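PDB 3M1P: ribose 5-phosphate isomerase from Trypanosoma cruzi, which probably interconverts ribose 5-phosphate and ribulose 5-phosphate as a type B sugar-phosphate isomerase. Local coordinates for residues R52-V57 with I77-V82; T130-S133 with H138-R141; R3-G8 with L22-A27; V108-R113 with R121-T126. The protein carries 1 engineered substitution. All coordinates share one frame; numbering follows the deposited sequence. Where two conformers were deposited one is given.

Contact 1: R52-V57 with I77-V82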
loop_
_atom_site.group_PDB
_atom_site.type_symbol
_atom_site.label_atom_id
_atom_site.label_comp_id
_atom_site.label_asym_id
_atom_site.label_seq_id
_atom_site.Cartn_x
_atom_site.Cartn_y
_atom_site.Cartn_z
ATOM N N ARG A 52 16.465 3.755 21.918
ATOM C CA ARG A 52 17.291 2.622 22.326
ATOM C C ARG A 52 17.979 1.946 21.144
ATOM O O ARG A 52 19.187 1.732 21.169
ATOM C CB ARG A 52 16.476 1.598 23.123
ATOM C CG ARG A 52 17.353 0.657 23.907
ATOM C CD ARG A 52 16.577 -0.499 24.470
ATOM N NE ARG A 52 17.399 -1.246 25.421
ATOM C CZ ARG A 52 16.963 -2.253 26.177
ATOM N NH1 ARG A 52 15.692 -2.662 26.098
ATOM N NH2 ARG A 52 17.808 -2.856 27.011
ATOM N N VAL A 53 17.206 1.627 20.108
ATOM C CA VAL A 53 17.733 0.961 18.914
ATOM C C VAL A 53 18.555 1.923 18.054
ATOM O O VAL A 53 19.643 1.585 17.592
ATOM C CB VAL A 53 16.580 0.325 18.097
ATOM C CG1 VAL A 53 17.054 -0.116 16.688
ATOM C CG2 VAL A 53 15.963 -0.823 18.892
ATOM N N ALA A 54 18.030 3.123 17.849
ATOM C CA ALA A 54 18.734 4.167 17.108
ATOM C C ALA A 54 20.149 4.452 17.646
ATOM O O ALA A 54 21.095 4.567 16.868
ATOM C CB ALA A 54 17.906 5.438 17.102
ATOM N N GLU A 55 20.282 4.581 18.967
ATOM C CA GLU A 55 21.590 4.822 19.581
ATOM C C GLU A 55 22.552 3.665 19.318
ATOM O O GLU A 55 23.714 3.892 18.994
ATOM C CB GLU A 55 21.467 5.103 21.087
ATOM C CG GLU A 55 20.717 6.375 21.441
ATOM C CD GLU A 55 21.483 7.662 21.144
ATOM O OE1 GLU A 55 22.714 7.610 20.896
ATOM O OE2 GLU A 55 20.842 8.743 21.180
ATOM N N MET A 56 22.053 2.433 19.424
ATOM C CA MET A 56 22.852 1.251 19.128
ATOM C C MET A 56 23.398 1.298 17.706
ATOM O O MET A 56 24.574 0.989 17.473
ATOM C CB MET A 56 22.039 -0.015 19.359
ATOM C CG MET A 56 21.677 -0.242 20.817
ATOM S SD MET A 56 20.522 -1.604 21.031
ATOM C CE MET A 56 21.570 -3.003 20.616
ATOM N N VAL A 57 22.544 1.692 16.760
ATOM C CA VAL A 57 22.951 1.851 15.367
ATOM C C VAL A 57 23.986 2.985 15.232
ATOM O O VAL A 57 25.042 2.803 14.630
ATOM C CB VAL A 57 21.728 2.098 14.425
ATOM C CG1 VAL A 57 22.199 2.561 13.039
ATOM C CG2 VAL A 57 20.852 0.846 14.314
ATOM N N ILE A 77 10.206 9.021 12.925
ATOM C CA ILE A 77 10.525 10.375 13.387
ATOM C C ILE A 77 11.544 10.346 14.541
ATOM O O ILE A 77 12.586 10.999 14.459
ATOM C CB ILE A 77 9.272 11.175 13.774
ATOM C CG1 ILE A 77 8.345 11.292 12.558
ATOM C CG2 ILE A 77 9.662 12.559 14.296
ATOM C CD1 ILE A 77 6.964 11.742 12.893
ATOM N N ALA A 78 11.257 9.566 15.582
ATOM C CA ALA A 78 12.149 9.465 16.740
ATOM C C ALA A 78 13.551 8.985 16.367
ATOM O O ALA A 78 14.539 9.634 16.727
ATOM C CB ALA A 78 11.534 8.578 17.835
ATOM N N ALA A 79 13.639 7.878 15.626
ATOM C CA ALA A 79 14.927 7.287 15.267
ATOM C C ALA A 79 15.833 8.199 14.414
ATOM O O ALA A 79 17.073 8.209 14.583
ATOM C CB ALA A 79 14.725 5.926 14.598
ATOM N N ASN A 80 15.224 8.963 13.511
ATOM C CA ASN A 80 15.969 9.906 12.684
ATOM C C ASN A 80 16.510 11.131 13.424
ATOM O O ASN A 80 17.370 11.831 12.902
ATOM C CB ASN A 80 15.143 10.338 11.470
ATOM C CG ASN A 80 15.175 9.311 10.372
ATOM O OD1 ASN A 80 16.243 8.809 10.019
ATOM N ND2 ASN A 80 14.008 8.989 9.820
ATOM N N LYS A 81 16.007 11.377 14.633
ATOM C CA LYS A 81 16.544 12.437 15.496
ATOM C C LYS A 81 17.918 12.095 16.065
ATOM O O LYS A 81 18.589 12.965 16.647
ATOM C CB LYS A 81 15.585 12.761 16.652
ATOM C CG LYS A 81 14.212 13.282 16.232
ATOM C CD LYS A 81 14.340 14.421 15.237
ATOM C CE LYS A 81 12.992 14.952 14.829
ATOM N NZ LYS A 81 13.139 16.231 14.035
ATOM N N VAL A 82 18.323 10.831 15.920
ATOM C CA VAL A 82 19.654 10.384 16.367
ATOM C C VAL A 82 20.642 10.532 15.203
ATOM O O VAL A 82 20.405 10.004 14.114
ATOM C CB VAL A 82 19.632 8.946 16.963
ATOM C CG1 VAL A 82 21.025 8.506 17.366
ATOM C CG2 VAL A 82 18.696 8.884 18.171
#

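Contact 2: T130-S133 with H138-R141. With PO4 (phosphate ion), chain C.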
loop_
_atom_site.group_PDB
_atom_site.type_symbol
_atom_site.label_atom_id
_atom_site.label_comp_id
_atom_site.label_asym_id
_atom_site.label_seq_id
_atom_site.Cartn_x
_atom_site.Cartn_y
_atom_site.Cartn_z
ATOM N N THR A 130 19.233 -6.270 0.556
ATOM C CA THR A 130 19.506 -5.335 -0.539
ATOM C C THR A 130 20.708 -4.446 -0.224
ATOM O O THR A 130 20.710 -3.764 0.791
ATOM C CB THR A 130 18.269 -4.436 -0.861
ATOM O OG1 THR A 130 17.108 -5.258 -1.048
ATOM C CG2 THR A 130 18.507 -3.615 -2.107
ATOM N N PRO A 131 21.741 -4.467 -1.087
ATOM C CA PRO A 131 22.919 -3.624 -0.835
ATOM C C PRO A 131 22.698 -2.161 -1.179
ATOM O O PRO A 131 21.841 -1.841 -2.006
ATOM C CB PRO A 131 23.980 -4.210 -1.781
ATOM C CG PRO A 131 23.178 -4.787 -2.939
ATOM C CD PRO A 131 21.894 -5.304 -2.302
ATOM N N PHE A 132 23.467 -1.283 -0.542
ATOM C CA PHE A 132 23.540 0.119 -0.969
ATOM C C PHE A 132 24.270 0.163 -2.310
ATOM O O PHE A 132 25.242 -0.553 -2.505
ATOM C CB PHE A 132 24.245 0.982 0.082
ATOM C CG PHE A 132 24.551 2.387 -0.374
ATOM C CD1 PHE A 132 23.559 3.198 -0.919
ATOM C CD2 PHE A 132 25.837 2.914 -0.218
ATOM C CE1 PHE A 132 23.842 4.502 -1.326
ATOM C CE2 PHE A 132 26.132 4.216 -0.614
ATOM C CZ PHE A 132 25.131 5.011 -1.179
ATOM N N SER A 133 23.781 0.991 -3.230
ATOM C CA SER A 133 24.303 1.035 -4.592
ATOM C C SER A 133 25.726 1.630 -4.692
ATOM O O SER A 133 26.500 1.246 -5.569
ATOM C CB SER A 133 23.329 1.775 -5.509
ATOM O OG SER A 133 23.407 3.168 -5.310
ATOM N N HIS A 138 23.857 9.274 -4.826
ATOM C CA HIS A 138 23.347 8.847 -3.515
ATOM C C HIS A 138 24.320 9.156 -2.384
ATOM O O HIS A 138 23.900 9.615 -1.321
ATOM C CB HIS A 138 22.943 7.366 -3.515
ATOM C CG HIS A 138 22.065 6.994 -4.667
ATOM N ND1 HIS A 138 22.228 5.829 -5.386
ATOM C CD2 HIS A 138 21.041 7.656 -5.252
ATOM C CE1 HIS A 138 21.332 5.782 -6.353
ATOM N NE2 HIS A 138 20.601 6.881 -6.296
ATOM N N VAL A 139 25.611 8.924 -2.632
ATOM C CA VAL A 139 26.676 9.281 -1.687
ATOM C C VAL A 139 26.648 10.780 -1.391
ATOM O O VAL A 139 26.613 11.192 -0.225
ATOM C CB VAL A 139 28.085 8.840 -2.197
ATOM C CG1 VAL A 139 29.218 9.425 -1.314
ATOM C CG2 VAL A 139 28.179 7.315 -2.261
ATOM N N ARG A 140 26.645 11.592 -2.445
ATOM C CA ARG A 140 26.536 13.042 -2.290
ATOM C C ARG A 140 25.293 13.423 -1.459
ATOM O O ARG A 140 25.384 14.250 -0.550
ATOM C CB ARG A 140 26.532 13.742 -3.659
ATOM C CG ARG A 140 26.455 15.285 -3.571
ATOM C CD ARG A 140 26.390 15.956 -4.943
ATOM N NE ARG A 140 25.173 15.642 -5.688
ATOM C CZ ARG A 140 25.142 14.886 -6.783
ATOM N NH1 ARG A 140 26.268 14.370 -7.266
ATOM N NH2 ARG A 140 23.992 14.637 -7.396
ATOM N N ARG A 141 24.148 12.798 -1.744
ATOM C CA ARG A 141 22.899 13.152 -1.045
ATOM C C ARG A 141 22.886 12.715 0.430
ATOM O O ARG A 141 22.448 13.465 1.305
ATOM C CB ARG A 141 21.673 12.632 -1.806
ATOM C CG ARG A 141 21.379 13.404 -3.076
ATOM C CD ARG A 141 20.636 12.545 -4.085
ATOM N NE ARG A 141 20.521 13.188 -5.397
ATOM C CZ ARG A 141 20.122 12.568 -6.507
ATOM N NH1 ARG A 141 19.795 11.280 -6.486
ATOM N NH2 ARG A 141 20.054 13.231 -7.648
HETATM P P PO4 C . 17.317 9.232 -9.109
HETATM O O1 PO4 C . 17.746 7.902 -9.657
HETATM O O2 PO4 C . 18.505 10.155 -9.018
HETATM O O3 PO4 C . 16.711 9.050 -7.739
HETATM O O4 PO4 C . 16.309 9.856 -10.051
#

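Contact 3: R3-G8 with L22-A27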
loop_
_atom_site.group_PDB
_atom_site.type_symbol
_atom_site.label_atom_id
_atom_site.label_comp_id
_atom_site.label_asym_id
_atom_site.label_seq_id
_atom_site.Cartn_x
_atom_site.Cartn_y
_atom_site.Cartn_z
ATOM N N ARG A 3 26.208 -9.998 11.097
ATOM C CA ARG A 3 25.689 -8.631 11.186
ATOM C C ARG A 3 24.517 -8.503 12.147
ATOM O O ARG A 3 23.451 -9.106 11.951
ATOM C CB ARG A 3 25.411 -8.020 9.795
ATOM C CG ARG A 3 25.176 -9.002 8.656
ATOM C CD ARG A 3 25.841 -8.580 7.327
ATOM N NE ARG A 3 25.528 -7.213 6.902
ATOM C CZ ARG A 3 25.090 -6.859 5.692
ATOM N NH1 ARG A 3 24.909 -7.765 4.740
ATOM N NH2 ARG A 3 24.847 -5.582 5.428
ATOM N N ARG A 4 24.750 -7.734 13.210
ATOM C CA ARG A 4 23.792 -7.581 14.289
ATOM C C ARG A 4 22.664 -6.663 13.843
ATOM O O ARG A 4 22.897 -5.686 13.140
ATOM C CB ARG A 4 24.473 -7.044 15.554
ATOM C CG ARG A 4 25.702 -7.864 16.005
ATOM C CD ARG A 4 26.264 -7.327 17.314
ATOM N NE ARG A 4 25.486 -7.790 18.451
ATOM C CZ ARG A 4 25.141 -7.026 19.483
ATOM N NH1 ARG A 4 25.507 -5.751 19.530
ATOM N NH2 ARG A 4 24.440 -7.543 20.471
ATOM N N VAL A 5 21.445 -7.009 14.244
ATOM C CA VAL A 5 20.246 -6.289 13.852
ATOM C C VAL A 5 19.407 -6.059 15.102
ATOM O O VAL A 5 18.759 -6.979 15.601
ATOM C CB VAL A 5 19.424 -7.091 12.791
ATOM C CG1 VAL A 5 18.065 -6.413 12.489
ATOM C CG2 VAL A 5 20.220 -7.284 11.521
ATOM N N ALA A 6 19.408 -4.835 15.618
ATOM C CA ALA A 6 18.655 -4.566 16.845
ATOM C C ALA A 6 17.170 -4.408 16.547
ATOM O O ALA A 6 16.797 -3.752 15.587
ATOM C CB ALA A 6 19.209 -3.337 17.581
ATOM N N ILE A 7 16.328 -5.014 17.376
ATOM C CA ILE A 7 14.888 -4.960 17.170
ATOM C C ILE A 7 14.199 -4.249 18.334
ATOM O O ILE A 7 14.433 -4.582 19.499
ATOM C CB ILE A 7 14.279 -6.385 16.962
ATOM C CG1 ILE A 7 14.902 -7.072 15.737
ATOM C CG2 ILE A 7 12.740 -6.304 16.851
ATOM C CD1 ILE A 7 14.801 -8.607 15.734
ATOM N N GLY A 8 13.357 -3.265 18.019
ATOM C CA GLY A 8 12.512 -2.620 19.028
ATOM C C GLY A 8 11.054 -2.563 18.599
ATOM O O GLY A 8 10.755 -2.602 17.406
ATOM N N LEU A 22 12.355 -13.918 14.005
ATOM C CA LEU A 22 12.349 -14.917 12.944
ATOM C C LEU A 22 12.624 -14.330 11.549
ATOM O O LEU A 22 13.436 -14.877 10.804
ATOM C CB LEU A 22 11.035 -15.716 12.967
ATOM C CG LEU A 22 10.877 -16.809 11.905
ATOM C CD1 LEU A 22 11.961 -17.885 12.047
ATOM C CD2 LEU A 22 9.471 -17.445 11.917
ATOM N N TYR A 23 11.971 -13.220 11.195
ATOM C CA TYR A 23 12.161 -12.626 9.844
ATOM C C TYR A 23 13.612 -12.182 9.588
ATOM O O TYR A 23 14.115 -12.275 8.459
ATOM C CB TYR A 23 11.180 -11.463 9.572
ATOM C CG TYR A 23 9.711 -11.820 9.757
ATOM C CD1 TYR A 23 9.254 -13.135 9.546
ATOM C CD2 TYR A 23 8.779 -10.855 10.141
ATOM C CE1 TYR A 23 7.923 -13.471 9.716
ATOM C CE2 TYR A 23 7.437 -11.181 10.310
ATOM C CZ TYR A 23 7.015 -12.496 10.097
ATOM O OH TYR A 23 5.696 -12.847 10.254
ATOM N N VAL A 24 14.269 -11.702 10.639
ATOM C CA VAL A 24 15.678 -11.313 10.560
ATOM C C VAL A 24 16.549 -12.539 10.252
ATOM O O VAL A 24 17.391 -12.504 9.350
ATOM C CB VAL A 24 16.137 -10.600 11.861
ATOM C CG1 VAL A 24 17.649 -10.393 11.864
ATOM C CG2 VAL A 24 15.397 -9.262 12.017
ATOM N N LYS A 25 16.318 -13.624 10.989
ATOM C CA LYS A 25 17.003 -14.890 10.715
ATOM C C LYS A 25 16.725 -15.392 9.300
ATOM O O LYS A 25 17.625 -15.912 8.641
ATOM C CB LYS A 25 16.610 -15.954 11.745
ATOM C CG LYS A 25 17.136 -15.676 13.134
ATOM C CD LYS A 25 16.617 -16.686 14.121
ATOM C CE LYS A 25 17.294 -16.491 15.459
ATOM N NZ LYS A 25 16.440 -17.035 16.542
ATOM N N GLU A 26 15.493 -15.208 8.825
ATOM C CA GLU A 26 15.126 -15.686 7.482
ATOM C C GLU A 26 15.893 -14.991 6.365
ATOM O O GLU A 26 16.116 -15.590 5.316
ATOM C CB GLU A 26 13.625 -15.562 7.229
ATOM C CG GLU A 26 12.767 -16.479 8.071
ATOM C CD GLU A 26 11.368 -16.593 7.510
ATOM O OE1 GLU A 26 10.399 -16.217 8.204
ATOM O OE2 GLU A 26 11.248 -17.054 6.354
ATOM N N ALA A 27 16.292 -13.732 6.594
ATOM C CA ALA A 27 17.150 -12.989 5.661
ATOM C C ALA A 27 18.490 -13.679 5.384
ATOM O O ALA A 27 19.105 -13.470 4.338
ATOM C CB ALA A 27 17.379 -11.566 6.169
#

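Contact 4: V108-R113 with R121-T126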
loop_
_atom_site.group_PDB
_atom_site.type_symbol
_atom_site.label_atom_id
_atom_site.label_comp_id
_atom_site.label_asym_id
_atom_site.label_seq_id
_atom_site.Cartn_x
_atom_site.Cartn_y
_atom_site.Cartn_z
ATOM N N VAL A 108 14.965 0.055 9.461
ATOM C CA VAL A 108 13.686 -0.125 8.794
ATOM C C VAL A 108 12.572 0.030 9.821
ATOM O O VAL A 108 12.660 -0.524 10.921
ATOM C CB VAL A 108 13.586 -1.474 7.995
ATOM C CG1 VAL A 108 13.711 -2.731 8.891
ATOM C CG2 VAL A 108 12.302 -1.526 7.146
ATOM N N CYS A 109 11.552 0.815 9.474
ATOM C CA CYS A 109 10.379 0.986 10.327
ATOM C C CYS A 109 9.151 0.439 9.627
ATOM O O CYS A 109 8.994 0.618 8.424
ATOM C CB CYS A 109 10.171 2.460 10.703
ATOM S SG CYS A 109 11.640 3.215 11.518
ATOM N N VAL A 110 8.288 -0.223 10.395
ATOM C CA VAL A 110 7.039 -0.783 9.883
ATOM C C VAL A 110 5.898 -0.558 10.867
ATOM O O VAL A 110 6.119 -0.359 12.070
ATOM C CB VAL A 110 7.156 -2.309 9.582
ATOM C CG1 VAL A 110 8.185 -2.583 8.493
ATOM C CG2 VAL A 110 7.500 -3.091 10.845
ATOM N N GLY A 111 4.678 -0.582 10.341
ATOM C CA GLY A 111 3.476 -0.483 11.158
ATOM C C GLY A 111 2.724 -1.803 11.227
ATOM O O GLY A 111 2.299 -2.335 10.194
ATOM N N GLU A 112 2.580 -2.321 12.448
ATOM C CA GLU A 112 1.804 -3.541 12.753
ATOM C C GLU A 112 0.303 -3.389 12.463
ATOM O O GLU A 112 -0.371 -4.371 12.087
ATOM C CB GLU A 112 2.019 -3.924 14.230
ATOM C CG GLU A 112 1.464 -5.301 14.657
ATOM C CD GLU A 112 0.014 -5.240 15.134
ATOM O OE1 GLU A 112 -0.460 -4.131 15.468
ATOM O OE2 GLU A 112 -0.656 -6.297 15.179
ATOM N N ARG A 113 -0.210 -2.167 12.634
ATOM C CA ARG A 113 -1.624 -1.874 12.428
ATOM C C ARG A 113 -1.962 -1.560 10.971
ATOM O O ARG A 113 -3.143 -1.544 10.599
ATOM C CB ARG A 113 -2.073 -0.710 13.326
ATOM C CG ARG A 113 -1.933 -0.963 14.833
ATOM C CD ARG A 113 -2.847 -2.085 15.288
ATOM N NE ARG A 113 -2.638 -2.433 16.689
ATOM C CZ ARG A 113 -3.407 -3.272 17.372
ATOM N NH1 ARG A 113 -4.445 -3.856 16.777
ATOM N NH2 ARG A 113 -3.144 -3.523 18.650
ATOM N N ARG A 121 7.366 -9.238 6.924
ATOM C CA ARG A 121 8.368 -10.257 6.639
ATOM C C ARG A 121 9.187 -9.912 5.384
ATOM O O ARG A 121 10.416 -9.882 5.425
ATOM C CB ARG A 121 7.709 -11.637 6.499
ATOM C CG ARG A 121 8.730 -12.755 6.272
ATOM C CD ARG A 121 8.071 -14.127 6.115
ATOM N NE ARG A 121 9.069 -15.124 5.729
ATOM C CZ ARG A 121 9.468 -15.347 4.479
ATOM N NH1 ARG A 121 8.950 -14.653 3.478
ATOM N NH2 ARG A 121 10.401 -16.262 4.228
ATOM N N GLU A 122 8.485 -9.630 4.283
ATOM C CA GLU A 122 9.093 -9.287 3.016
ATOM C C GLU A 122 9.929 -8.013 3.121
ATOM O O GLU A 122 11.038 -7.945 2.581
ATOM C CB GLU A 122 7.998 -9.110 1.963
ATOM C CG GLU A 122 8.499 -8.916 0.540
ATOM C CD GLU A 122 7.368 -8.636 -0.420
ATOM O OE1 GLU A 122 6.697 -7.600 -0.261
ATOM O OE2 GLU A 122 7.132 -9.457 -1.310
ATOM N N ILE A 123 9.391 -7.008 3.815
ATOM C CA ILE A 123 10.104 -5.754 4.060
ATOM C C ILE A 123 11.432 -6.006 4.801
ATOM O O ILE A 123 12.486 -5.537 4.365
ATOM C CB ILE A 123 9.218 -4.758 4.834
ATOM C CG1 ILE A 123 8.095 -4.231 3.939
ATOM C CG2 ILE A 123 10.033 -3.576 5.433
ATOM C CD1 ILE A 123 7.022 -3.494 4.722
ATOM N N ILE A 124 11.383 -6.752 5.903
ATOM C CA ILE A 124 12.588 -6.984 6.709
ATOM C C ILE A 124 13.658 -7.720 5.903
ATOM O O ILE A 124 14.807 -7.304 5.882
ATOM C CB ILE A 124 12.259 -7.685 8.064
ATOM C CG1 ILE A 124 11.578 -6.679 8.994
ATOM C CG2 ILE A 124 13.534 -8.267 8.738
ATOM C CD1 ILE A 124 10.911 -7.308 10.193
ATOM N N ILE A 125 13.256 -8.773 5.195
ATOM C CA ILE A 125 14.181 -9.554 4.379
ATOM C C ILE A 125 14.795 -8.731 3.251
ATOM O O ILE A 125 16.011 -8.741 3.069
ATOM C CB ILE A 125 13.499 -10.863 3.854
ATOM C CG1 ILE A 125 13.270 -11.840 5.030
ATOM C CG2 ILE A 125 14.292 -11.475 2.658
ATOM C CD1 ILE A 125 12.187 -12.921 4.785
ATOM N N THR A 126 13.957 -8.012 2.509
ATOM C CA THR A 126 14.428 -7.163 1.422
ATOM C C THR A 126 15.391 -6.064 1.908
ATOM O O THR A 126 16.423 -5.819 1.295
ATOM C CB THR A 126 13.233 -6.519 0.675
ATOM O OG1 THR A 126 12.307 -7.542 0.302
ATOM C CG2 THR A 126 13.718 -5.766 -0.560
#

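Contact 1: R52-V57 with I77-V82
Ala54 and Ala79 show how small residues let two helices come close: their CA atoms are 5.3 Å apart, and the two CB atoms meet at 4.1 Å. The methyl of Ala54 has further partners: it rests on the carbonyl oxygen of Ala79 and on one branch of Val82, with Ala54 CB to Val82 CG2 at 3.7 Å. No hydrogen bond joins the two segments, so the direct contact between them is one of close fit. Val82 also receives Glu55, whose CD and OE2 lie along CG1 while OE2 touches CG2 at 3.7 Å. A bend at chi2 (-72°) in Glu55 brings the carboxylate up to the valine, although CB itself does not point at it.

The next shell fixes these partners. Val82 N bonds to Ala79 O at 3.2 Å, so the carbonyl that the Ala54 methyl touches also holds the turn that presents Val82. Beneath the pair, Ala79 reaches Leu67 and Ala54 reaches Ile107, both on the central sheet. On the outer side, His152 of the second subunit packs on Val82 and forms a weak hydrogen bond with Glu55, and Lys81 NZ makes a salt bridge with Glu149 of that subunit. This is helix 46-58 lying beside helix 73-80, neighbouring helices on one face of the parallel sheet in a Rossmann-like alpha/beta/alpha sandwich, near a subunit interface.

Contact 2: T130-S133 with H138-R141
A phosphate pocket at a subunit interface borders this contact, in which the loop holding Phe132 and Ser133 meets the helix carrying His138, Val139 and Arg141. The polar link is a single hydrogen bond between Ser133 OG and His138 ND1, 2.9 Å long with an angle of 146°. The hydroxyl lies at the edge of the imidazole, in its plane. It is also hydrogen-bonded to Ile101 O, so one small group ties together the loop, the histidine and the end region of helix 93-101. The ring of His102 also meets the imidazole, with the planes about 35° apart.

Phe132 closes the apolar half. With CG swung anti to the backbone N (chi1 171°), the ring reaches the helix rim-first: CE1 touches His138 CB at 3.7 Å and CZ touches Val139 CG2 at 4.0 Å, both partners lying near the ring plane. One turn of helix from His138, the extended Arg141 sends NH1 to phosphate O2, at 3.1 Å and nearly straight, while its NE pairs with Asp45 of the second subunit. Arg137, together with Arg113 and His11 of the second subunit, also binds the ion. The phosphate probably came from the crystallisation liquor, but donors from two chains converging on it are consistent with a pocket made for the phosphate of a sugar, one that needs both subunits to be complete.

Contact 3: R3-G8 with L22-A27
The helical turn that offers Val24 to the strand is closed by the bond from Glu26 N to Leu22 O, 2.9 Å long; between strand and helix themselves there is no hydrogen bond at all. The arrangement is the first beta-alpha unit of a Rossmann-like fold, in which strand 3-9 of the parallel sheet is covered by helix 17-26, which comes after the short helix 11-14. Within 22-27, Val24 does the touching. It points at the strand and meets Val5 head-on, tip to tip, while the backbones stay 7.5 Å apart between the CA atoms of these two valines.

Both branches of Val24 are used. Its CG1, anti to its own backbone N (chi1 171°), fits against Val5 CB at 3.9 Å and against Val5 CG2 at 4.0 Å. The second methyl, CG2, faces Val5 CG1 and is shared with Ile7, the next residue of the strand to point to this side; Ala6 between them points away. Around this buried cluster, Val5 also packs on Phe64 and Val66 of the adjacent strand, and Val24 on Ile124 of helix 117-129. Ile7 and Val24 run past each other in opposite directions, so that only the end of the isoleucine makes contact, with CD1 3.8 Å from Val24 CG2.

Contact 4: V108-R113 with R121-T126
Val108 and Val110 both turn toward the helix and receive the same residue, Ile123, but at different angles: Val108 slants across it, whereas Val110 slides past it in the opposite direction. The setting is a beta-alpha unit of the Rossmann-like fold, in which strand 107-111 leads through a short loop into helix 117-129, which folds back over it. The two short axes are almost exactly antiparallel, at 178°, and approach to 9.5 Å, a spacing bridged by branched side chains.

The branch that does most of the work is Ile123 CG2. Set anti to the backbone N by a chi1 of -71° for CG1, this methyl rests against both valines, 3.5 Å from Val108 CG2 and 3.7 Å from Val110 CG1. The longer arm of Ile123 carries CD1 along Val110, to 4.1 Å from its CG1. Ile124 does not point straight at the strand and meets Val108 only loosely, CG1 to CG1; it also packs on Leu20 of helix 17-26. Cys109, between the valines, points to the other face of the sheet. Ile123 also packs on Ala96 of helix 93-101, which thus joins the strand and helix 117-129 around this isoleucine.

Within the helix, one carbonyl oxygen is gripped twice by the same residue. Glu122 O accepts two bonds from Thr126, one from the backbone N at 2.9 Å and one from the hydroxyl, and they arrive from opposite faces of the carbonyl plane, with OG1 at 2.6 Å.

In the fold
Followed from the N terminus, the four contacts close one after another, and none nests in or crosses another. Contact 3 closes the first strand-to-helix loop, contact 1 joins the helices that precede and follow strand 64-69 in the chain, contact 4 closes the last strand-to-helix loop, and contact 2 joins the start of the final helix to the loop before it. Contacts 3 and 4 touch, through helices 17-26 and 117-129 side by side on one face of the sheet. Contact 1 lies on the other face, where Val53 and Met56 reach strand 3-9. Contact 2 stands apart, its centre about 20 Å from those of contacts 1 and 4, and like contact 1 it meets the second subunit.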